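Transaminase (Bacillus megaterium, PDB 5G0A) probably catalyses the pyridoxal-5'-phosphate-dependent, S-selective transfer of amino groups between amines and carbonyl compounds, as a class-III aminotransferase. Local coordinates at residues K217-R220 / R221-N225; G452-D455 / K456-A460; K314-A317 / A318-K322. One frame throughout, in Å; residues are numbered along the deposited sequence.

Contact 1: K217-R220 / R221-N225; sequences KYTR and RMIEN
Tyr-218 turns its CG anti to the backbone N (chi1 -174°), which swings the ring forward along helix 214-226, while Met-222, one turn on, has its CG anti to the carbonyl carbon (chi1 -73°) and reaches back. Met-222 CG lies over one face of the ring, 4.0 Å from the centroid of Tyr-218, a CH-pi contact. The sulfur follows obliquely, SD 3.6 Å from Tyr-218 CE2, making this also a Met-aromatic contact; a flexible thioether suits such a tilted fit. The Tyr-218 ring further meets Tyr-218 of the second subunit edge to face.

On another side of the helix Arg-220 and Glu-224 run side by side, and Arg-220 NH1 gives Glu-224 OE2 a salt bridge of 3.1 Å. The carboxylate oxygen lies in the guanidinium plane, but the donor comes from above the carboxylate plane. Glu-212 takes Arg-220 NE. Arg-221 bends toward Lys-217, its NH1 4.4 Å from Lys-217 NZ, a like-charge approach probably eased by Glu-145 of the second subunit, which forms a salt bridge with Arg-221 NH2. This basic flank is thus balanced by Glu-224 and Glu-212 of its own chain and by Glu-145, so its charge compensation depends partly on the interface.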
ATOM      1  N   LYS B 217      18.645  -4.398  19.709  1.00 33.13           N
ATOM      2  CA  LYS B 217      19.410  -5.114  18.679  1.00 36.21           C
ATOM      3  C   LYS B 217      18.552  -5.477  17.474  1.00 34.86           C
ATOM      4  O   LYS B 217      18.932  -5.241  16.324  1.00 35.31           O
ATOM      5  CB  LYS B 217      20.068  -6.391  19.251  1.00 38.23           C
ATOM      6  CG  LYS B 217      20.774  -7.225  18.186  1.00 43.31           C
ATOM      7  CD  LYS B 217      20.907  -8.691  18.567  1.00 48.91           C
ATOM      8  CE  LYS B 217      21.535  -9.487  17.432  1.00 52.75           C
ATOM      9  NZ  LYS B 217      23.017  -9.328  17.376  1.00 55.71           N
ATOM     10  N   TYR B 218      17.391  -6.060  17.729  1.00 32.99           N
ATOM     11  CA  TYR B 218      16.563  -6.497  16.637  1.00 34.42           C
ATOM     12  C   TYR B 218      15.917  -5.314  15.913  1.00 33.46           C
ATOM     13  O   TYR B 218      15.732  -5.360  14.696  1.00 29.85           O
ATOM     14  CB  TYR B 218      15.527  -7.539  17.073  1.00 37.24           C
ATOM     15  CG  TYR B 218      14.773  -8.082  15.892  1.00 42.58           C
ATOM     16  CD1 TYR B 218      15.455  -8.699  14.827  1.00 44.85           C
ATOM     17  CD2 TYR B 218      13.391  -7.952  15.796  1.00 43.89           C
ATOM     18  CE1 TYR B 218      14.781  -9.183  13.728  1.00 45.67           C
ATOM     19  CE2 TYR B 218      12.707  -8.439  14.692  1.00 43.05           C
ATOM     20  CZ  TYR B 218      13.404  -9.054  13.663  1.00 46.73           C
ATOM     21  OH  TYR B 218      12.742  -9.539  12.560  1.00 48.15           O
ATOM     22  N   THR B 219      15.605  -4.249  16.657  1.00 29.68           N
ATOM     23  CA  THR B 219      15.128  -3.009  16.018  1.00 29.30           C
ATOM     24  C   THR B 219      16.172  -2.498  15.015  1.00 27.75           C
ATOM     25  O   THR B 219      15.857  -2.146  13.878  1.00 27.64           O
ATOM     26  CB  THR B 219      14.818  -1.905  17.066  1.00 27.81           C
ATOM     27  OG1 THR B 219      13.894  -2.406  18.038  1.00 28.19           O
ATOM     28  CG2 THR B 219      14.217  -0.657  16.407  1.00 27.76           C
ATOM     29  N   ARG B 220      17.430  -2.480  15.432  1.00 29.46           N
ATOM     30  CA  ARG B 220      18.506  -2.001  14.561  1.00 28.15           C
ATOM     31  C   ARG B 220      18.631  -2.907  13.327  1.00 27.87           C
ATOM     32  O   ARG B 220      18.786  -2.416  12.222  1.00 27.93           O
ATOM     33  CB  ARG B 220      19.825  -1.988  15.331  1.00 29.91           C
ATOM     34  CG  ARG B 220      21.028  -1.556  14.501  1.00 31.87           C
ATOM     35  CD  ARG B 220      22.338  -1.689  15.274  1.00 35.60           C
ATOM     36  NE  ARG B 220      22.460  -2.945  16.016  1.00 38.80           N
ATOM     37  CZ  ARG B 220      22.914  -4.100  15.522  1.00 43.78           C
ATOM     38  NH1 ARG B 220      23.287  -4.207  14.251  1.00 43.04           N
ATOM     39  NH2 ARG B 220      22.978  -5.166  16.310  1.00 44.91           N
ATOM     40  N   ARG B 221      18.560  -4.219  13.543  1.00 28.97           N
ATOM     41  CA  ARG B 221      18.620  -5.203  12.446  1.00 31.03           C
ATOM     42  C   ARG B 221      17.528  -4.972  11.409  1.00 29.11           C
ATOM     43  O   ARG B 221      17.772  -5.076  10.206  1.00 29.79           O
ATOM     44  CB  ARG B 221      18.527  -6.634  12.998  1.00 33.27           C
ATOM     45  CG  ARG B 221      19.790  -7.155  13.659  1.00 40.06           C
ATOM     46  CD  ARG B 221      20.627  -7.971  12.675  1.00 41.11           C
ATOM     47  NE  ARG B 221      20.013  -9.259  12.341  1.00 45.73           N
ATOM     48  CZ  ARG B 221      20.491 -10.464  12.672  1.00 47.91           C
ATOM     49  NH1 ARG B 221      21.614 -10.599  13.374  1.00 44.45           N
ATOM     50  NH2 ARG B 221      19.837 -11.551  12.286  1.00 47.28           N
ATOM     51  N   MET B 222      16.312  -4.671  11.886  1.00 27.93           N
ATOM     52  CA  MET B 222      15.194  -4.407  10.996  1.00 28.43           C
ATOM     53  C   MET B 222      15.457  -3.160  10.173  1.00 26.79           C
ATOM     54  O   MET B 222      15.207  -3.131   8.981  1.00 27.53           O
ATOM     55  CB  MET B 222      13.891  -4.227  11.791  1.00 29.60           C
ATOM     56  CG  MET B 222      13.311  -5.505  12.375  1.00 32.98           C
ATOM     57  SD  MET B 222      11.954  -5.079  13.504  1.00 39.81           S
ATOM     58  CE  MET B 222      11.039  -4.018  12.421  1.00 34.31           C
ATOM     59  N   ILE B 223      15.977  -2.106  10.816  1.00 26.38           N
ATOM     60  CA  ILE B 223      16.308  -0.894  10.080  1.00 25.08           C
ATOM     61  C   ILE B 223      17.412  -1.127   9.044  1.00 25.86           C
ATOM     62  O   ILE B 223      17.359  -0.578   7.952  1.00 25.86           O
ATOM     63  CB  ILE B 223      16.671   0.273  11.034  1.00 24.37           C
ATOM     64  CG1 ILE B 223      15.431   0.591  11.889  1.00 25.27           C
ATOM     65  CG2 ILE B 223      17.153   1.503  10.266  1.00 24.44           C
ATOM     66  CD1 ILE B 223      15.741   1.468  13.096  1.00 24.94           C
ATOM     67  N   GLU B 224      18.434  -1.879   9.427  1.00 25.42           N
ATOM     68  CA  GLU B 224      19.502  -2.237   8.485  1.00 27.39           C
ATOM     69  C   GLU B 224      18.941  -2.994   7.286  1.00 27.88           C
ATOM     70  O   GLU B 224      19.267  -2.688   6.138  1.00 27.82           O
ATOM     71  CB  GLU B 224      20.553  -3.103   9.181  1.00 27.85           C
ATOM     72  CG  GLU B 224      21.421  -2.317  10.141  1.00 33.24           C
ATOM     73  CD  GLU B 224      22.354  -3.229  10.909  1.00 36.39           C
ATOM     74  OE1 GLU B 224      22.145  -4.464  10.882  1.00 41.73           O
ATOM     75  OE2 GLU B 224      23.286  -2.702  11.513  1.00 36.94           O
ATOM     76  N   ASN B 225      18.078  -3.964   7.560  1.00 27.44           N
ATOM     77  CA  ASN B 225      17.502  -4.802   6.502  1.00 27.19           C
ATOM     78  C   ASN B 225      16.672  -4.018   5.498  1.00 26.49           C
ATOM     79  O   ASN B 225      16.808  -4.190   4.305  1.00 25.76           O
ATOM     80  CB  ASN B 225      16.674  -5.920   7.126  1.00 28.35           C
ATOM     81  CG  ASN B 225      16.235  -6.961   6.105  1.00 28.25           C
ATOM     82  OD1 ASN B 225      15.218  -6.801   5.435  1.00 28.72           O
ATOM     83  ND2 ASN B 225      17.025  -8.029   5.968  1.00 28.29           N
TER

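Contact 2: G452-D455 / K456-A460; sequences GDID and KAMDA. Unlike the reference sequence in segment 452-455: Gly-452 (reference Glu).
Ile-454 and Met-458, one turn apart on helix 451-468, form the close-packed side of this contact. Their side chains lie alongside each other and point the same way, Ile-454 CG2 meeting Met-458 CG at 4.2 Å. Since CG of Met-458 stands beside its own backbone N (chi1 -68°), it also comes down on the preceding turn, 3.3 Å from Ile-454 O. That same carbonyl accepts the Met-458 amide at 2.9 Å, with the donor nearly along the C=O axis. A branched isoleucine and a pliable methionine suit this buried face, and a small methyl suits Ala-457, which is buried against Phe-55.

The loose, solvent side belongs to Gly-452 and Asp-459. The glycine, which replaces the reference glutamate, contributes just its carbonyl, bonded to the amide of Lys-456 at 3.0 Å. Asp-459 bends a carboxylate oxygen back over the helix, OD2 being 3.1 Å from Asp-455 O; both are acceptors, so this approach is not a bond and is probably mildly unfavourable. Asp-453 and Lys-456 make a separate polar flank: OD1 of Asp-453 stays 5.2 Å from NZ of Lys-456, yet both are hydrogen-bonded to the Tyr-43 hydroxyl.

Helix 353-374 covers the apolar face through Tyr-363, Ile-364 and Leu-371, and its Tyr-363 and Lys-367 both hold Asp-455 OD1. The Tyr-43 flank packs instead on Leu-53 of strand 51-54, and Lys-456 also on Val-431 of strand 431-432, so the helix joins a helical neighbour to the small four-stranded sheet.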
ATOM      1  N   GLY B 452      -5.581  12.390  51.056  1.00 37.22           N
ATOM      2  CA  GLY B 452      -6.852  11.765  51.460  1.00 36.61           C
ATOM      3  C   GLY B 452      -7.506  10.999  50.330  1.00 36.10           C
ATOM      4  O   GLY B 452      -8.056   9.924  50.541  1.00 32.47           O
ATOM      5  N   ASP B 453      -7.467  11.557  49.120  1.00 33.62           N
ATOM      6  CA  ASP B 453      -8.017  10.855  47.973  1.00 33.45           C
ATOM      7  C   ASP B 453      -7.141   9.669  47.529  1.00 30.41           C
ATOM      8  O   ASP B 453      -7.673   8.628  47.187  1.00 32.38           O
ATOM      9  CB  ASP B 453      -8.348  11.827  46.820  1.00 32.86           C
ATOM     10  CG  ASP B 453      -9.618  12.641  47.091  1.00 34.44           C
ATOM     11  OD1 ASP B 453     -10.523  12.158  47.814  1.00 35.25           O
ATOM     12  OD2 ASP B 453      -9.734  13.754  46.561  1.00 35.18           O
ATOM     13  N   ILE B 454      -5.818   9.817  47.557  1.00 32.13           N
ATOM     14  CA  ILE B 454      -4.943   8.648  47.347  1.00 32.48           C
ATOM     15  C   ILE B 454      -5.274   7.540  48.358  1.00 32.94           C
ATOM     16  O   ILE B 454      -5.452   6.381  47.986  1.00 34.23           O
ATOM     17  CB  ILE B 454      -3.439   9.014  47.401  1.00 31.54           C
ATOM     18  CG1 ILE B 454      -3.053   9.881  46.199  1.00 31.09           C
ATOM     19  CG2 ILE B 454      -2.573   7.749  47.470  1.00 33.06           C
ATOM     20  CD1 ILE B 454      -1.715  10.583  46.365  1.00 30.12           C
ATOM     21  N   ASP B 455      -5.392   7.897  49.635  1.00 37.87           N
ATOM     22  CA  ASP B 455      -5.771   6.908  50.669  1.00 37.96           C
ATOM     23  C   ASP B 455      -7.104   6.226  50.373  1.00 37.59           C
ATOM     24  O   ASP B 455      -7.222   5.012  50.506  1.00 36.46           O
ATOM     25  CB  ASP B 455      -5.823   7.549  52.067  1.00 39.01           C
ATOM     26  CG  ASP B 455      -4.446   7.928  52.595  1.00 39.47           C
ATOM     27  OD1 ASP B 455      -3.423   7.555  51.985  1.00 42.32           O
ATOM     28  OD2 ASP B 455      -4.391   8.626  53.622  1.00 40.67           O
ATOM     29  N   LYS B 456      -8.097   7.010  49.955  1.00 37.09           N
ATOM     30  CA  LYS B 456      -9.413   6.475  49.604  1.00 35.64           C
ATOM     31  C   LYS B 456      -9.344   5.515  48.411  1.00 34.89           C
ATOM     32  O   LYS B 456      -9.993   4.470  48.399  1.00 35.30           O
ATOM     33  CB  LYS B 456     -10.403   7.623  49.348  1.00 35.77           C
ATOM     34  CG  LYS B 456     -11.787   7.184  48.883  1.00 38.82           C
ATOM     35  CD  LYS B 456     -12.781   8.337  48.933  1.00 42.15           C
ATOM     36  CE  LYS B 456     -14.014   8.056  48.080  1.00 39.68           C
ATOM     37  NZ  LYS B 456     -14.885   9.262  48.007  1.00 45.37           N
ATOM     38  N   ALA B 457      -8.552   5.875  47.404  1.00 34.72           N
ATOM     39  CA  ALA B 457      -8.418   5.039  46.230  1.00 34.46           C
ATOM     40  C   ALA B 457      -7.704   3.727  46.571  1.00 34.07           C
ATOM     41  O   ALA B 457      -8.126   2.648  46.143  1.00 35.95           O
ATOM     42  CB  ALA B 457      -7.691   5.796  45.120  1.00 33.32           C
ATOM     43  N   MET B 458      -6.649   3.821  47.373  1.00 37.18           N
ATOM     44  CA  MET B 458      -5.866   2.628  47.736  1.00 38.43           C
ATOM     45  C   MET B 458      -6.660   1.677  48.640  1.00 38.07           C
ATOM     46  O   MET B 458      -6.556   0.455  48.522  1.00 38.83           O
ATOM     47  CB  MET B 458      -4.543   3.026  48.375  1.00 39.14           C
ATOM     48  CG  MET B 458      -3.556   3.697  47.428  1.00 40.65           C
ATOM     49  SD  MET B 458      -2.980   2.652  46.080  1.00 42.35           S
ATOM     50  CE  MET B 458      -3.876   3.322  44.672  1.00 44.78           C
ATOM     51  N   ASP B 459      -7.464   2.251  49.526  1.00 40.49           N
ATOM     52  CA  ASP B 459      -8.449   1.485  50.292  1.00 42.93           C
ATOM     53  C   ASP B 459      -9.399   0.681  49.410  1.00 41.70           C
ATOM     54  O   ASP B 459      -9.624  -0.506  49.654  1.00 39.88           O
ATOM     55  CB  ASP B 459      -9.248   2.408  51.215  1.00 48.19           C
ATOM     56  CG  ASP B 459      -8.694   2.448  52.620  1.00 55.33           C
ATOM     57  OD1 ASP B 459      -8.795   1.418  53.324  1.00 62.44           O
ATOM     58  OD2 ASP B 459      -8.174   3.507  53.032  1.00 54.85           O
ATOM     59  N   ALA B 460      -9.953   1.322  48.378  1.00 38.41           N
ATOM     60  CA  ALA B 460     -10.890   0.652  47.484  1.00 39.89           C
ATOM     61  C   ALA B 460     -10.215  -0.479  46.731  1.00 39.63           C
ATOM     62  O   ALA B 460     -10.834  -1.504  46.479  1.00 41.13           O
ATOM     63  CB  ALA B 460     -11.516   1.644  46.506  1.00 40.44           C
TER

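Contact 3: K314-A317 / A318-K322; sequences KEIA and AFMDK. Unlike the reference sequence in segment 318-322: Ala-318 (reference Glu), Lys-322 (reference Arg).
Asp-321 folds its carboxylate back over the carbonyl of Ala-317, one turn earlier, with CG 3.2 Å from Ala-317 O and the two carboxylate oxygens equally distant from it. The carbonyl itself is taken by the Asp-321 amide, N to O 2.9 Å, so the aspartate's backbone bonds to the very group its side chain overlies. Beside it, Ile-316 and Met-320 meet at Ile-316 CG2 and Met-320 CG, 4.3 Å apart, a light apolar touch. The firmer tie is in the main chain: Met-320 N donates to Ile-316 O at 2.9 Å and an almost straight 174°. CB of Phe-319 touches the same Ile-316 O at 3.4 Å, whereas its ring, with CG opposite the backbone N (chi1 168°), leads away from residues 314-317 toward Tyr-135 and His-323.

A second shell positions these residues. Asp-321 OD1 forms a salt bridge with Lys-114, which probably offsets the closeness of carboxylate and carbonyl; an asparagine here would probably forfeit that salt bridge, leaving Lys-114 without its charged mate. Tyr-135 of helix 121-136 meets Phe-319 edge to face and packs on Ile-316, so a flat ring and a branched chain suit that side. Against the third subunit, Phe-319 packs on its Leu-168 and Met-320 on its Met-22, while Asp-321 makes backbone hydrogen bonds to it and packs on its Gln-28.

Where strand 308-313 of the seven-stranded sheet passes into helix 314-321, Ile-316 N is hydrogen-bonded to Ser-313 OG, fixing a direct strand-to-helix connection within the PLP-dependent aminotransferase fold.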
ATOM      1  N   LYS B 314      15.443  22.367  16.491  1.00 23.20           N
ATOM      2  CA  LYS B 314      15.913  23.522  15.754  1.00 25.44           C
ATOM      3  C   LYS B 314      16.299  23.157  14.318  1.00 24.29           C
ATOM      4  O   LYS B 314      16.024  23.913  13.394  1.00 24.59           O
ATOM      5  CB  LYS B 314      17.118  24.136  16.476  1.00 27.22           C
ATOM      6  CG  LYS B 314      16.741  24.738  17.815  1.00 28.02           C
ATOM      7  CD  LYS B 314      17.915  25.482  18.444  1.00 31.47           C
ATOM      8  CE  LYS B 314      17.435  26.352  19.592  1.00 33.29           C
ATOM      9  NZ  LYS B 314      17.101  25.578  20.807  1.00 40.30           N
ATOM     10  N   GLU B 315      16.937  22.005  14.133  1.00 25.36           N
ATOM     11  CA  GLU B 315      17.372  21.634  12.782  1.00 25.99           C
ATOM     12  C   GLU B 315      16.167  21.310  11.881  1.00 24.59           C
ATOM     13  O   GLU B 315      16.152  21.697  10.728  1.00 23.78           O
ATOM     14  CB  GLU B 315      18.448  20.532  12.772  1.00 31.10           C
ATOM     15  CG  GLU B 315      17.973  19.133  13.048  1.00 33.81           C
ATOM     16  CD  GLU B 315      19.023  18.052  12.774  1.00 36.19           C
ATOM     17  OE1 GLU B 315      20.161  18.341  12.295  1.00 37.78           O
ATOM     18  OE2 GLU B 315      18.690  16.894  13.058  1.00 34.56           O
ATOM     19  N   ILE B 316      15.173  20.627  12.435  1.00 23.85           N
ATOM     20  CA  ILE B 316      13.943  20.342  11.669  1.00 23.17           C
ATOM     21  C   ILE B 316      13.187  21.627  11.327  1.00 22.34           C
ATOM     22  O   ILE B 316      12.784  21.847  10.175  1.00 21.98           O
ATOM     23  CB  ILE B 316      13.063  19.277  12.377  1.00 23.99           C
ATOM     24  CG1 ILE B 316      13.807  17.929  12.410  1.00 23.45           C
ATOM     25  CG2 ILE B 316      11.706  19.162  11.671  1.00 23.42           C
ATOM     26  CD1 ILE B 316      13.126  16.880  13.296  1.00 24.90           C
ATOM     27  N   ALA B 317      13.023  22.500  12.322  1.00 23.78           N
ATOM     28  CA  ALA B 317      12.406  23.811  12.097  1.00 23.88           C
ATOM     29  C   ALA B 317      13.108  24.635  11.021  1.00 24.84           C
ATOM     30  O   ALA B 317      12.463  25.258  10.193  1.00 24.44           O
ATOM     31  CB  ALA B 317      12.324  24.594  13.400  1.00 24.62           C
ATOM     32  N   ALA B 318      14.442  24.627  11.023  1.00 24.85           N
ATOM     33  CA  ALA B 318      15.187  25.417  10.042  1.00 26.53           C
ATOM     34  C   ALA B 318      14.924  24.906   8.615  1.00 24.48           C
ATOM     35  O   ALA B 318      14.795  25.690   7.685  1.00 25.19           O
ATOM     36  CB  ALA B 318      16.684  25.392  10.368  1.00 26.62           C
ATOM     37  N   PHE B 319      14.788  23.587   8.480  1.00 23.57           N
ATOM     38  CA  PHE B 319      14.479  22.968   7.203  1.00 25.14           C
ATOM     39  C   PHE B 319      13.069  23.349   6.760  1.00 24.04           C
ATOM     40  O   PHE B 319      12.869  23.855   5.653  1.00 24.68           O
ATOM     41  CB  PHE B 319      14.611  21.449   7.303  1.00 23.46           C
ATOM     42  CG  PHE B 319      14.034  20.716   6.116  1.00 25.59           C
ATOM     43  CD1 PHE B 319      14.778  20.546   4.948  1.00 27.78           C
ATOM     44  CD2 PHE B 319      12.736  20.193   6.170  1.00 26.27           C
ATOM     45  CE1 PHE B 319      14.250  19.849   3.866  1.00 27.77           C
ATOM     46  CE2 PHE B 319      12.202  19.505   5.078  1.00 26.15           C
ATOM     47  CZ  PHE B 319      12.961  19.332   3.928  1.00 26.01           C
ATOM     48  N   MET B 320      12.094  23.141   7.642  1.00 25.57           N
ATOM     49  CA  MET B 320      10.698  23.478   7.294  1.00 24.34           C
ATOM     50  C   MET B 320      10.548  24.948   6.918  1.00 25.33           C
ATOM     51  O   MET B 320       9.835  25.299   5.967  1.00 23.90           O
ATOM     52  CB  MET B 320       9.742  23.087   8.433  1.00 23.96           C
ATOM     53  CG  MET B 320       9.694  21.573   8.663  1.00 24.14           C
ATOM     54  SD  MET B 320       8.983  20.588   7.315  1.00 24.87           S
ATOM     55  CE  MET B 320       7.259  21.110   7.262  1.00 22.82           C
ATOM     56  N   ASP B 321      11.277  25.807   7.627  1.00 24.58           N
ATOM     57  CA  ASP B 321      11.248  27.247   7.385  1.00 26.34           C
ATOM     58  C   ASP B 321      11.676  27.684   5.984  1.00 26.53           C
ATOM     59  O   ASP B 321      11.324  28.789   5.550  1.00 27.26           O
ATOM     60  CB  ASP B 321      12.160  27.959   8.388  1.00 25.71           C
ATOM     61  CG  ASP B 321      11.483  28.239   9.728  1.00 27.62           C
ATOM     62  OD1 ASP B 321      10.264  27.990   9.908  1.00 28.02           O
ATOM     63  OD2 ASP B 321      12.198  28.744  10.615  1.00 28.96           O
ATOM     64  N   LYS B 322      12.440  26.841   5.291  1.00 27.37           N
ATOM     65  CA  LYS B 322      12.931  27.173   3.949  1.00 26.65           C
ATOM     66  C   LYS B 322      11.915  26.895   2.843  1.00 26.12           C
ATOM     67  O   LYS B 322      12.173  27.199   1.683  1.00 27.05           O
ATOM     68  CB  LYS B 322      14.233  26.417   3.636  1.00 28.16           C
ATOM     69  CG  LYS B 322      15.432  26.905   4.431  1.00 33.80           C
ATOM     70  CD  LYS B 322      16.600  25.947   4.239  1.00 36.73           C
ATOM     71  CE  LYS B 322      17.773  26.360   5.125  1.00 42.73           C
ATOM     72  NZ  LYS B 322      18.588  27.460   4.529  1.00 46.98           N
TER

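How the contacts relate
Each contact joins successive turns of a different helix, linking residues about four apart, and none touches another. Contacts 1 and 3 are the closer pair, with centres about 28 Å apart and nearest atoms about 16 Å apart; both border the seven-stranded sheet. Contact 2, on the C-terminal helix 451-468, lies across the chain's centre from both, its centre about 45 Å from that of contact 1 and 48 Å from that of contact 3. None of their residues belongs to the pyridoxal-5'-phosphate pocket, which includes Lys-298 and Asp-269. They differ in surroundings: contact 1 faces the second subunit, contact 3 the third, whereas contact 2 packs within its own chain.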